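Side-chain contacts in calcium-dependent protein kinase, putative (Plasmodium falciparum, PDB 3MSE), which probably phosphorylates serine and threonine residues of other proteins in response to calcium, this chain being its C-terminal EF-hand region, which binds calcium: residues E43-Y46 and K47-N51; E60-T63 and V64-V68; G88-T91 and Y92-M96. All coordinates share one frame; numbering follows the deposited sequence. Where two conformers were deposited one is given.

Overall arrangement
All three contacts lie in the N-terminal EF-hand pair of the chain and follow one another in series: interaction 1 at the end of helix 18-48, interaction 2 along helix 58-67, interaction 3 where strand 89-90 gives way to helix 92-99. Interactions 1 and 2, their centres about 11 Å apart, belong to the entering and exiting helices of one EF-hand and share its calcium ion and a water ligand. Interaction 3 lies about 11 Å from the first and 15 Å from the second. Its strand pairs antiparallel with strand 56-57 of the calcium loop, and F95 packs on L44, F45 and L48, coupling the two hands through sheet and apolar core.

Interaction 1 of 3, residues E43-Y46 and K47-N51; sequences ELFY and KLDTN. With CA (calcium ion), chain E.
The last turn of the entering helix of an EF-hand and the start of its calcium loop meet here, with E43 and K47 joined on the exposed side of the helix. The salt bridge between K47 NZ and E43 OE1 is 2.7 Å long, and the ammonium comes in from above the carboxylate plane, 68° out of it. The K47 chain is nearly straight until its last bond, where chi4 of 59° folds NZ back over the helix; there it also donates to E43 O at 3.2 Å. That carbonyl oxygen is thus gripped twice, by K47 N and K47 NZ from opposite faces of its plane. Backbone bonds from L48 N to L44 O and from D49 N to F45 O (3.1 Å) carry the helix into the loop.

D49 leaves helical geometry at the centre of an inverse gamma turn. Its OD1 binds the calcium ion at 2.1 Å, while OD2 accepts from G54 N and lies 4.2 Å from F45 CE2. The F45 ring and the D49 carboxylate run side by side, their planes 55° apart. N51 supplies a further ligand, and N53, S55 and E60 complete the protein part of the site. F45 and L48 pack on L56 of strand 56-57, L44, F45 and L48 on F95 of helix 92-99, and L48 also on I61 and V64 of helix 58-67.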
# COMPACT_ATOMS: atom_id res chain seq x y z
N GLU A 43 13.41 -8.80 6.23
CA GLU A 43 14.39 -9.85 6.47
C GLU A 43 15.80 -9.36 6.17
O GLU A 43 16.75 -9.72 6.86
CB GLU A 43 14.04 -11.12 5.68
CG GLU A 43 13.13 -12.08 6.45
CD GLU A 43 13.83 -12.77 7.62
OE1 GLU A 43 14.60 -13.73 7.38
OE2 GLU A 43 13.62 -12.35 8.78
N LEU A 44 15.93 -8.52 5.14
CA LEU A 44 17.21 -7.91 4.82
C LEU A 44 17.70 -7.04 5.96
O LEU A 44 18.84 -7.17 6.41
CB LEU A 44 17.09 -7.10 3.53
CG LEU A 44 18.39 -6.67 2.85
CD1 LEU A 44 19.21 -7.89 2.40
CD2 LEU A 44 18.06 -5.75 1.67
N PHE A 45 16.81 -6.18 6.46
CA PHE A 45 17.13 -5.31 7.59
C PHE A 45 17.62 -6.11 8.81
O PHE A 45 18.59 -5.73 9.45
CB PHE A 45 15.89 -4.47 7.97
CG PHE A 45 16.13 -3.51 9.09
CD1 PHE A 45 16.56 -2.21 8.83
CD2 PHE A 45 15.92 -3.89 10.42
CE1 PHE A 45 16.79 -1.31 9.87
CE2 PHE A 45 16.15 -2.99 11.46
CZ PHE A 45 16.59 -1.70 11.18
N TYR A 46 16.95 -7.22 9.10
CA TYR A 46 17.28 -8.08 10.23
C TYR A 46 18.70 -8.66 10.08
O TYR A 46 19.45 -8.70 11.05
CB TYR A 46 16.23 -9.20 10.40
CG TYR A 46 16.42 -10.05 11.64
CD1 TYR A 46 15.82 -9.70 12.86
CD2 TYR A 46 17.20 -11.22 11.61
CE1 TYR A 46 15.99 -10.47 14.01
CE2 TYR A 46 17.37 -12.01 12.75
CZ TYR A 46 16.77 -11.62 13.94
OH TYR A 46 16.94 -12.39 15.07
N LYS A 47 19.06 -9.09 8.88
CA LYS A 47 20.41 -9.61 8.63
C LYS A 47 21.49 -8.54 8.74
O LYS A 47 22.56 -8.81 9.28
CB LYS A 47 20.48 -10.35 7.29
CG LYS A 47 19.73 -11.69 7.31
CD LYS A 47 19.27 -12.12 5.91
CE LYS A 47 18.26 -13.27 5.99
NZ LYS A 47 17.04 -12.88 6.79
N LEU A 48 21.21 -7.32 8.27
CA LEU A 48 22.22 -6.26 8.35
C LEU A 48 22.48 -5.78 9.77
O LEU A 48 23.60 -5.38 10.11
CB LEU A 48 21.86 -5.06 7.47
CG LEU A 48 21.58 -5.26 5.98
CD1 LEU A 48 21.82 -3.96 5.24
CD2 LEU A 48 22.43 -6.37 5.42
N ASP A 49 21.43 -5.82 10.59
CA ASP A 49 21.46 -5.32 11.95
C ASP A 49 22.11 -6.36 12.86
O ASP A 49 21.42 -7.03 13.65
CB ASP A 49 20.02 -5.01 12.38
CG ASP A 49 19.93 -4.36 13.73
OD1 ASP A 49 20.92 -3.75 14.21
OD2 ASP A 49 18.84 -4.45 14.32
N THR A 50 23.43 -6.50 12.75
CA THR A 50 24.16 -7.58 13.42
C THR A 50 24.26 -7.42 14.94
O THR A 50 24.57 -8.38 15.63
CB THR A 50 25.58 -7.81 12.83
OG1 THR A 50 26.30 -6.58 12.85
CG2 THR A 50 25.50 -8.36 11.42
N ASN A 51 24.00 -6.22 15.45
CA ASN A 51 23.93 -6.01 16.89
C ASN A 51 22.48 -5.96 17.38
O ASN A 51 22.22 -5.73 18.56
CB ASN A 51 24.73 -4.79 17.33
CG ASN A 51 24.17 -3.48 16.80
OD1 ASN A 51 23.22 -3.46 16.01
ND2 ASN A 51 24.76 -2.38 17.23
CA CA E . 22.40 -2.25 14.24
O HOH W 1 23.69 -0.95 14.59

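Interaction 2 of 3, residues E60-T63 and V64-V68; sequences EIYT and VLASV. With CA (calcium ion), chain E.
I61 and L65, one turn apart on the exiting helix of the EF-hand, lie side by side and point the same way, with I61 CG2 3.7 Å from L65 CD1. Methyl CG2 of I61 stands anti to the backbone N, which carries it along the helix to the leucine branch. Beneath the pair, L65 N donates to I61 O in an almost straight bond of 2.9 Å, with an angle of 178° at the hydrogen. Y62 and A66 repeat the i to i+4 spacing one residue on: A66 N bonds to Y62 O, and A66 CB sits 4.3 Å from Y62 CE1, meeting the ring obliquely. V64 places CG2 against the carbonyl oxygen of E60, 3.7 Å away. Toward the helix end the pattern slackens, S67 N making only a weak bond to T63 O.

At the other end, the extended chain of E60 reaches from the first turn of the helix to the calcium ion, which OE1 and OE2 both bind at 2.6 Å. OE2 also accepts from S57 N, a second-shell bond that steadies the carboxylate. Further out, I61 rests on L79 of helix 72-82, and Y62 lies against K72, I75 and N76 of the same helix. V64 and L65 also pack on I2 and L7 of the second subunit, respectively.

Two equal oxygen-metal distances make E60 a bidentate ligand, the customary role of the glutamate closing an EF-hand loop. Calcium ligation is thereby tied directly to the position of this helix, and the metal would be expected to offset the crowding of acidic oxygens from E60 and D49.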
# COMPACT_ATOMS: atom_id res chain seq x y z
N GLU A 60 27.59 -1.52 9.14
CA GLU A 60 26.69 -2.68 8.96
C GLU A 60 26.21 -2.84 7.51
O GLU A 60 26.12 -3.96 6.99
CB GLU A 60 25.46 -2.61 9.88
CG GLU A 60 25.77 -2.92 11.37
CD GLU A 60 24.55 -2.75 12.29
OE1 GLU A 60 24.53 -3.39 13.36
OE2 GLU A 60 23.61 -2.01 11.94
N ILE A 61 25.87 -1.72 6.88
CA ILE A 61 25.42 -1.73 5.49
C ILE A 61 26.66 -1.91 4.56
O ILE A 61 26.62 -2.68 3.61
CB ILE A 61 24.68 -0.41 5.15
CG1 ILE A 61 23.38 -0.30 5.96
CG2 ILE A 61 24.37 -0.30 3.66
CD1 ILE A 61 22.72 1.04 5.82
N TYR A 62 27.72 -1.17 4.87
CA TYR A 62 28.93 -1.16 4.05
C TYR A 62 29.46 -2.57 3.83
O TYR A 62 29.70 -2.99 2.69
CB TYR A 62 30.03 -0.32 4.70
CG TYR A 62 31.14 0.05 3.74
CD1 TYR A 62 32.04 -0.92 3.27
CD2 TYR A 62 31.28 1.36 3.28
CE1 TYR A 62 33.06 -0.58 2.37
CE2 TYR A 62 32.29 1.72 2.38
CZ TYR A 62 33.18 0.75 1.93
OH TYR A 62 34.17 1.10 1.03
N THR A 63 29.65 -3.30 4.92
CA THR A 63 30.30 -4.61 4.84
C THR A 63 29.47 -5.58 4.00
O THR A 63 30.03 -6.46 3.33
CB THR A 63 30.64 -5.22 6.22
OG1 THR A 63 31.27 -6.49 6.02
CG2 THR A 63 29.39 -5.45 7.07
N VAL A 64 28.15 -5.42 4.01
CA VAL A 64 27.32 -6.31 3.23
C VAL A 64 27.29 -5.90 1.75
O VAL A 64 27.42 -6.75 0.88
CB VAL A 64 25.90 -6.48 3.83
CG1 VAL A 64 25.02 -7.29 2.91
CG2 VAL A 64 25.99 -7.18 5.21
N LEU A 65 27.10 -4.61 1.47
CA LEU A 65 27.10 -4.15 0.07
C LEU A 65 28.45 -4.50 -0.62
O LEU A 65 28.49 -4.92 -1.78
CB LEU A 65 26.77 -2.64 -0.05
CG LEU A 65 25.36 -2.15 0.38
CD1 LEU A 65 25.08 -0.65 0.06
CD2 LEU A 65 24.22 -3.04 -0.15
N ALA A 66 29.54 -4.35 0.13
CA ALA A 66 30.89 -4.70 -0.35
C ALA A 66 31.00 -6.18 -0.75
O ALA A 66 31.57 -6.49 -1.79
CB ALA A 66 31.96 -4.34 0.69
N SER A 67 30.42 -7.06 0.07
CA SER A 67 30.50 -8.50 -0.14
C SER A 67 29.61 -8.99 -1.29
O SER A 67 29.68 -10.16 -1.67
CB SER A 67 30.12 -9.25 1.14
OG SER A 67 28.72 -9.24 1.33
N VAL A 68 28.79 -8.10 -1.82
CA VAL A 68 27.85 -8.46 -2.87
C VAL A 68 28.15 -7.77 -4.21
O VAL A 68 27.43 -7.96 -5.19
CB VAL A 68 26.39 -8.21 -2.32
CG1 VAL A 68 25.52 -7.53 -3.29
CG2 VAL A 68 25.79 -9.49 -1.74
CA CA E . 22.40 -2.25 14.24
O HOH W 1 23.69 -0.95 14.59

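Interaction 3 of 3, residues G88-T91 and Y92-M96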
# COMPACT_ATOMS: atom_id res chain seq x y z
N GLY A 88 24.40 8.92 11.25
CA GLY A 88 25.30 7.77 11.42
C GLY A 88 24.57 6.49 11.84
O GLY A 88 25.19 5.44 12.02
N ASN A 89 23.25 6.60 11.99
CA ASN A 89 22.37 5.49 12.31
C ASN A 89 21.19 5.63 11.35
O ASN A 89 20.62 6.72 11.21
CB ASN A 89 21.89 5.56 13.78
CG ASN A 89 23.04 5.42 14.79
OD1 ASN A 89 23.46 4.31 15.11
ND2 ASN A 89 23.55 6.55 15.26
N ILE A 90 20.84 4.53 10.68
CA ILE A 90 19.80 4.57 9.67
C ILE A 90 18.63 3.74 10.14
O ILE A 90 18.79 2.57 10.53
CB ILE A 90 20.33 4.05 8.31
CG1 ILE A 90 21.26 5.10 7.69
CG2 ILE A 90 19.18 3.72 7.37
CD1 ILE A 90 22.45 4.52 7.01
N THR A 91 17.45 4.35 10.12
CA THR A 91 16.27 3.67 10.65
C THR A 91 15.70 2.68 9.67
O THR A 91 16.01 2.72 8.46
CB THR A 91 15.13 4.65 11.04
OG1 THR A 91 14.63 5.26 9.86
CG2 THR A 91 15.62 5.73 12.03
N TYR A 92 14.83 1.82 10.18
CA TYR A 92 14.05 0.91 9.37
C TYR A 92 13.32 1.62 8.22
O TYR A 92 13.35 1.18 7.06
CB TYR A 92 13.04 0.15 10.22
CG TYR A 92 12.06 -0.59 9.37
CD1 TYR A 92 12.41 -1.78 8.74
CD2 TYR A 92 10.77 -0.08 9.15
CE1 TYR A 92 11.51 -2.45 7.93
CE2 TYR A 92 9.86 -0.74 8.34
CZ TYR A 92 10.24 -1.92 7.74
OH TYR A 92 9.34 -2.59 6.94
N THR A 93 12.65 2.71 8.57
CA THR A 93 11.90 3.49 7.59
C THR A 93 12.82 4.08 6.51
O THR A 93 12.49 4.07 5.34
CB THR A 93 11.06 4.60 8.30
OG1 THR A 93 10.10 3.95 9.12
CG2 THR A 93 10.33 5.47 7.28
N GLU A 94 13.96 4.61 6.93
CA GLU A 94 14.94 5.18 5.99
C GLU A 94 15.58 4.14 5.04
O GLU A 94 15.82 4.44 3.86
CB GLU A 94 15.99 5.97 6.75
CG GLU A 94 15.37 7.16 7.51
CD GLU A 94 16.27 7.72 8.61
OE1 GLU A 94 15.84 8.69 9.27
OE2 GLU A 94 17.40 7.20 8.82
N PHE A 95 15.81 2.94 5.57
CA PHE A 95 16.39 1.83 4.82
C PHE A 95 15.38 1.40 3.78
O PHE A 95 15.70 1.21 2.61
CB PHE A 95 16.70 0.65 5.75
CG PHE A 95 17.32 -0.55 5.05
CD1 PHE A 95 16.62 -1.74 4.94
CD2 PHE A 95 18.62 -0.48 4.53
CE1 PHE A 95 17.20 -2.86 4.31
CE2 PHE A 95 19.21 -1.59 3.89
CZ PHE A 95 18.52 -2.77 3.78
N MET A 96 14.14 1.28 4.22
CA MET A 96 13.11 0.78 3.38
C MET A 96 12.72 1.77 2.26
O MET A 96 12.37 1.35 1.14
CB MET A 96 11.96 0.32 4.27
CG MET A 96 10.71 1.02 4.09
SD MET A 96 9.88 -0.14 3.06
CE MET A 96 8.80 1.04 2.25
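T91 and E94 form a capping box at the start of helix 92-99, where the strand of the second EF-hand of the pair turns into its exiting helix. The glutamate side chain folds back along the entering backbone, and each of its atoms meets the threonine. CB lies 3.5 Å from T91 OG1 and also approaches I90 CG2. CG comes closer, 3.1 Å from T91 OG1, because chi1 of -62° sets CG beside the backbone N of E94, the same N whose hydrogen points at that hydroxyl oxygen. From CG the chain is extended, taking CD past T91 OG1 and toward T91 CG2. The carboxylate then divides its work. OE2 accepts from T91 N at 3.1 Å, a nearly straight bond (174° at the hydrogen) that arrives from above the carboxylate plane. OE1 points to a different partner, N85 ND2, so the carboxylate is anchored through both oxygens; R87 makes at most a long, weak ion pair with it.

The reciprocal half of the box runs from E94 N to T91 OG1, 3.1 Å apart. For this the threonine hydroxyl sits between its own backbone N and carbonyl carbon (chi1 67°), facing the first turn of the helix. The N-H groups of T91 and E94 are thus each met by the other residue's side chain.

Next to the box, I90 CG2 lies 4.3 Å from F95 CB. I90 is hydrogen-bonded through its backbone to L56 of the calcium loop and packs on I61, while F95 lies on M10 of the second subunit. The first regular helical bond closes the turn, F95 N donating to T91 O at 2.9 Å.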